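Local coordinates for a novel designed pore protein (Synthetic construct, PDB 6TMS) that is a synthetic protein designed as a pore, its helical-hairpin chains assembling in sixes and probably enclosing a central channel, at residues Met52-Ala55 / Glu56-Ile60; Arg6-Lys9 / Lys10-Glu14. All coordinates share one frame; numbering follows the deposited sequence.

Contact 1: Met52-Ala55 / Glu56-Ile60; sequences MLIA and ESLLI
Ile54 and Leu58, one helical turn apart on helix 39-68, form the apolar side-chain pair of this local contact. Their side chains lie side by side and point the same way, with Ile54 CD1 3.6 Å from Leu58 CD1 and equally near Leu58 CG. Ile54 carries CG1 anti to its backbone N (chi1 153°), and this branch runs beside its own carbonyl towards Leu58; CG1 itself passes 3.8 Å from Leu58 CD1. Cutting Ile54 back to an alanine would probably open a gap beside Leu58 CD1 and weaken the packing against a neighbouring subunit, which Ile54 also touches.

The backbone supplies the regular i to i+4 bonds of an alpha-helix: Glu56 N to Met52 O, Ser57 N to Leu53 O at 2.9 Å, Leu58 N to Ile54 O at 2.8 Å, and Leu59 N to Ala55 O. Leu53 O has a second, weak donor in Ser57 OG, 3.4 Å away. The Ser57 hydroxyl sits anti to its carbonyl carbon (chi1 -68°), folded back against the preceding turn, which brings OG within this weak bonding distance.

The carboxylate of Glu56 belongs to an extended side chain that reaches back toward Leu53 and crosses its side chain, OE1 4.0 Å from Leu53 CD2. OE1 also lies near Glu23 OE2 of helix 2-32, a closeness that would probably favour a proton on one of the two acids.

Met52 packs on Leu22, Ala55 on Leu19, and Leu59 on Leu19 and Glu16 of helix 2-32. Leu53, Ile54 and Ser57 meet one neighbouring subunit; Met52, Ala55 and Leu58 meet another. The chemistry implies a mostly apolar helix segment buried between helix 2-32 and two neighbouring subunits, with Ser57 OG weakly bonded to the backbone and Glu56 its one carboxylate.

Contact 2: Arg6-Lys9 / Lys10-Glu14; sequences RKLK and KLLEE
Glu13 places CG anti to its carbonyl carbon (chi1 -82°) and stays extended beyond it, while Lys9 bends at chi3 and chi4, and the two side chains come together in an i to i+4 lysine-glutamate pair on the exposed side of an amphipathic helix. They cross obliquely, and Glu13 OE1 lies against the Lys9 aliphatic chain, 3.7 Å from CE. The salt bridge from Lys9 NZ to Glu13 OE1 is long at 3.8 Å, and a water bonded weakly to both atoms helps span it.

Lys7 and Lys10, three residues apart, run side by side with Lys7 CE 3.6 Å from Lys10 CD; their ammonium groups diverge, NZ to NZ 6.2 Å, which probably eases the like-charge repulsion.

Leucines make the buried side. Leu8 and Leu12 meet there and pack on helix 39-68 of the same chain, Leu8 on Leu66 and Leu12 on Ala62, Ile63 and Leu66; together with Leu11 they also touch a neighbouring subunit. Beneath them runs regular helical backbone bonding, including Leu12 N to Leu8 O at 2.8 Å. Leu8 CD1 ends 4.1 Å from Leu12 CD2.

Overall arrangement
Both contacts are single stretches of helix, one on each arm of the hairpin formed by helices 2-32 and 39-68, with centres about 16 Å apart. Contact 1 lies nearer the middle of the chain and is buried, its apolar residues shared between the partner helix and neighbouring subunits. Contact 2, towards the N-terminal end, is mostly surface, with three leucines buried and charged lysines and glutamates facing outward. Polar chemistry follows place, a weak hydroxyl-to-backbone bond and a close pair of acids in contact 1 against a long, water-assisted salt bridge in contact 2. The two contacts touch where Leu59 CD2 packs 4.0 Å from Leu12 O.

Contact 1: Met52-Ala55 / Glu56-Ile60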
loop_
_atom_site.group_PDB
_atom_site.type_symbol
_atom_site.label_atom_id
_atom_site.label_comp_id
_atom_site.label_asym_id
_atom_site.label_seq_id
_atom_site.Cartn_x
_atom_site.Cartn_y
_atom_site.Cartn_z
ATOM N N MET F 52 -9.121 -1.495 -3.990
ATOM C CA MET F 52 -10.373 -1.626 -3.292
ATOM C C MET F 52 -10.319 -2.826 -2.366
ATOM O O MET F 52 -10.837 -2.800 -1.240
ATOM C CB MET F 52 -11.436 -1.790 -4.364
ATOM C CG MET F 52 -12.625 -0.859 -4.351
ATOM S SD MET F 52 -12.374 0.885 -4.638
ATOM C CE MET F 52 -12.916 1.340 -2.995
ATOM N N LEU F 53 -9.635 -3.872 -2.805
ATOM C CA LEU F 53 -9.535 -5.055 -1.971
ATOM C C LEU F 53 -8.625 -4.811 -0.770
ATOM O O LEU F 53 -8.942 -5.226 0.354
ATOM C CB LEU F 53 -9.045 -6.215 -2.835
ATOM C CG LEU F 53 -9.614 -7.633 -2.645
ATOM C CD1 LEU F 53 -8.841 -8.341 -1.563
ATOM C CD2 LEU F 53 -11.096 -7.664 -2.319
ATOM N N ILE F 54 -7.512 -4.106 -0.967
ATOM C CA ILE F 54 -6.696 -3.857 0.209
ATOM C C ILE F 54 -7.421 -2.896 1.134
ATOM O O ILE F 54 -7.265 -2.976 2.348
ATOM C CB ILE F 54 -5.245 -3.413 -0.133
ATOM C CG1 ILE F 54 -4.624 -2.556 0.977
ATOM C CG2 ILE F 54 -5.084 -2.677 -1.482
ATOM C CD1 ILE F 54 -3.581 -3.255 1.797
ATOM N N ALA F 55 -8.197 -1.960 0.619
ATOM C CA ALA F 55 -8.885 -1.115 1.577
ATOM C C ALA F 55 -9.854 -1.952 2.397
ATOM O O ALA F 55 -9.917 -1.825 3.622
ATOM C CB ALA F 55 -9.584 0.034 0.869
ATOM N N GLU F 56 -10.546 -2.882 1.754
ATOM C CA GLU F 56 -11.403 -3.780 2.513
ATOM C C GLU F 56 -10.623 -4.496 3.609
ATOM O O GLU F 56 -10.993 -4.472 4.789
ATOM C CB GLU F 56 -12.022 -4.763 1.526
ATOM C CG GLU F 56 -13.163 -5.610 2.045
ATOM C CD GLU F 56 -14.074 -6.067 0.923
ATOM O OE1 GLU F 56 -13.822 -5.651 -0.223
ATOM O OE2 GLU F 56 -15.119 -6.698 1.196
ATOM N N SER F 57 -9.501 -5.089 3.245
ATOM C CA SER F 57 -8.757 -5.882 4.207
ATOM C C SER F 57 -8.179 -5.028 5.311
ATOM O O SER F 57 -8.045 -5.480 6.448
ATOM C CB SER F 57 -7.636 -6.610 3.503
ATOM O OG SER F 57 -8.135 -7.604 2.644
ATOM N N LEU F 58 -7.680 -3.858 4.963
ATOM C CA LEU F 58 -7.116 -2.996 5.983
ATOM C C LEU F 58 -8.185 -2.521 6.929
ATOM O O LEU F 58 -7.981 -2.456 8.142
ATOM C CB LEU F 58 -6.420 -1.833 5.306
ATOM C CG LEU F 58 -4.983 -2.180 4.923
ATOM C CD1 LEU F 58 -4.371 -0.977 4.411
ATOM C CD2 LEU F 58 -4.116 -2.677 6.100
ATOM N N LEU F 59 -9.366 -2.307 6.408
ATOM C CA LEU F 59 -10.454 -1.971 7.283
ATOM C C LEU F 59 -10.735 -3.123 8.220
ATOM O O LEU F 59 -10.990 -2.923 9.408
ATOM C CB LEU F 59 -11.659 -1.661 6.428
ATOM C CG LEU F 59 -12.749 -0.671 6.780
ATOM C CD1 LEU F 59 -13.775 -0.743 5.642
ATOM C CD2 LEU F 59 -13.405 -1.001 8.098
ATOM N N ILE F 60 -10.693 -4.347 7.708
ATOM C CA ILE F 60 -10.947 -5.463 8.600
ATOM C C ILE F 60 -9.834 -5.577 9.622
ATOM O O ILE F 60 -10.075 -5.937 10.774
ATOM C CB ILE F 60 -11.174 -6.751 7.788
ATOM C CG1 ILE F 60 -12.622 -6.871 7.261
ATOM C CG2 ILE F 60 -10.915 -7.976 8.622
ATOM C CD1 ILE F 60 -13.255 -5.640 6.630
#

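Contact 2: Arg6-Lys9 / Lys10-Glu14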
loop_
_atom_site.group_PDB
_atom_site.type_symbol
_atom_site.label_atom_id
_atom_site.label_comp_id
_atom_site.label_asym_id
_atom_site.label_seq_id
_atom_site.Cartn_x
_atom_site.Cartn_y
_atom_site.Cartn_z
ATOM N N ARG F 6 -14.923 4.412 21.441
ATOM C CA ARG F 6 -16.150 4.783 20.726
ATOM C C ARG F 6 -15.845 5.706 19.551
ATOM O O ARG F 6 -16.489 5.621 18.501
ATOM C CB ARG F 6 -17.089 5.555 21.655
ATOM C CG ARG F 6 -17.737 4.859 22.871
ATOM C CD ARG F 6 -18.539 5.973 23.598
ATOM N NE ARG F 6 -19.323 5.622 24.788
ATOM C CZ ARG F 6 -19.905 6.533 25.572
ATOM N NH1 ARG F 6 -19.763 7.827 25.310
ATOM N NH2 ARG F 6 -20.529 6.155 26.680
ATOM N N LYS F 7 -14.906 6.635 19.748
ATOM C CA LYS F 7 -14.504 7.546 18.680
ATOM C C LYS F 7 -13.688 6.807 17.647
ATOM O O LYS F 7 -13.776 7.084 16.445
ATOM C CB LYS F 7 -13.729 8.722 19.285
ATOM C CG LYS F 7 -13.470 9.960 18.358
ATOM C CD LYS F 7 -14.758 10.707 17.920
ATOM C CE LYS F 7 -14.581 11.671 16.709
ATOM N NZ LYS F 7 -13.464 12.670 16.758
ATOM N N LEU F 8 -12.921 5.834 18.097
ATOM C CA LEU F 8 -12.298 4.955 17.140
ATOM C C LEU F 8 -13.375 4.170 16.380
ATOM O O LEU F 8 -13.327 4.063 15.153
ATOM C CB LEU F 8 -11.295 4.063 17.872
ATOM C CG LEU F 8 -10.517 3.096 16.986
ATOM C CD1 LEU F 8 -10.593 3.583 15.604
ATOM C CD2 LEU F 8 -9.035 2.895 17.358
ATOM N N LYS F 9 -14.386 3.675 17.074
ATOM C CA LYS F 9 -15.470 2.968 16.402
ATOM C C LYS F 9 -16.176 3.890 15.421
ATOM O O LYS F 9 -16.597 3.469 14.347
ATOM C CB LYS F 9 -16.450 2.435 17.449
ATOM C CG LYS F 9 -17.192 1.144 17.087
ATOM C CD LYS F 9 -17.606 0.378 18.373
ATOM C CE LYS F 9 -18.903 -0.442 18.261
ATOM N NZ LYS F 9 -18.837 -1.517 17.262
ATOM N N LYS F 10 -16.320 5.155 15.801
ATOM C CA LYS F 10 -16.919 6.182 14.962
ATOM C C LYS F 10 -16.173 6.280 13.651
ATOM O O LYS F 10 -16.756 6.243 12.557
ATOM C CB LYS F 10 -16.838 7.508 15.749
ATOM C CG LYS F 10 -17.684 8.710 15.284
ATOM C CD LYS F 10 -16.863 9.785 14.587
ATOM C CE LYS F 10 -17.560 10.241 13.323
ATOM N NZ LYS F 10 -16.681 9.964 12.156
ATOM N N LEU F 11 -14.859 6.370 13.769
ATOM C CA LEU F 11 -13.994 6.464 12.615
ATOM C C LEU F 11 -14.075 5.212 11.775
ATOM O O LEU F 11 -14.184 5.268 10.546
ATOM C CB LEU F 11 -12.579 6.671 13.125
ATOM C CG LEU F 11 -12.388 8.054 13.729
ATOM C CD1 LEU F 11 -11.041 8.171 14.447
ATOM C CD2 LEU F 11 -12.553 9.102 12.631
ATOM N N LEU F 12 -14.089 4.077 12.450
ATOM C CA LEU F 12 -14.067 2.779 11.803
ATOM C C LEU F 12 -15.378 2.509 11.067
ATOM O O LEU F 12 -15.383 1.953 9.960
ATOM C CB LEU F 12 -13.760 1.738 12.890
ATOM C CG LEU F 12 -12.744 0.577 12.707
ATOM C CD1 LEU F 12 -11.571 0.874 11.745
ATOM C CD2 LEU F 12 -12.162 0.096 14.061
ATOM N N GLU F 13 -16.494 2.928 11.654
ATOM C CA GLU F 13 -17.812 2.777 11.043
ATOM C C GLU F 13 -18.029 3.762 9.891
ATOM O O GLU F 13 -18.696 3.438 8.894
ATOM C CB GLU F 13 -18.889 2.954 12.136
ATOM C CG GLU F 13 -19.192 1.703 13.012
ATOM C CD GLU F 13 -20.156 1.934 14.212
ATOM O OE1 GLU F 13 -19.692 1.691 15.342
ATOM O OE2 GLU F 13 -21.311 2.400 14.083
ATOM N N GLU F 14 -17.464 4.960 9.998
ATOM C CA GLU F 14 -17.550 5.942 8.925
ATOM C C GLU F 14 -16.723 5.513 7.728
ATOM O O GLU F 14 -17.113 5.699 6.555
ATOM C CB GLU F 14 -17.061 7.260 9.528
ATOM C CG GLU F 14 -16.526 8.345 8.609
ATOM C CD GLU F 14 -15.002 8.331 8.420
ATOM O OE1 GLU F 14 -14.242 7.912 9.327
ATOM O OE2 GLU F 14 -14.565 8.806 7.350
HETATM O O HOH W 1 -17.818 -0.804 14.196
#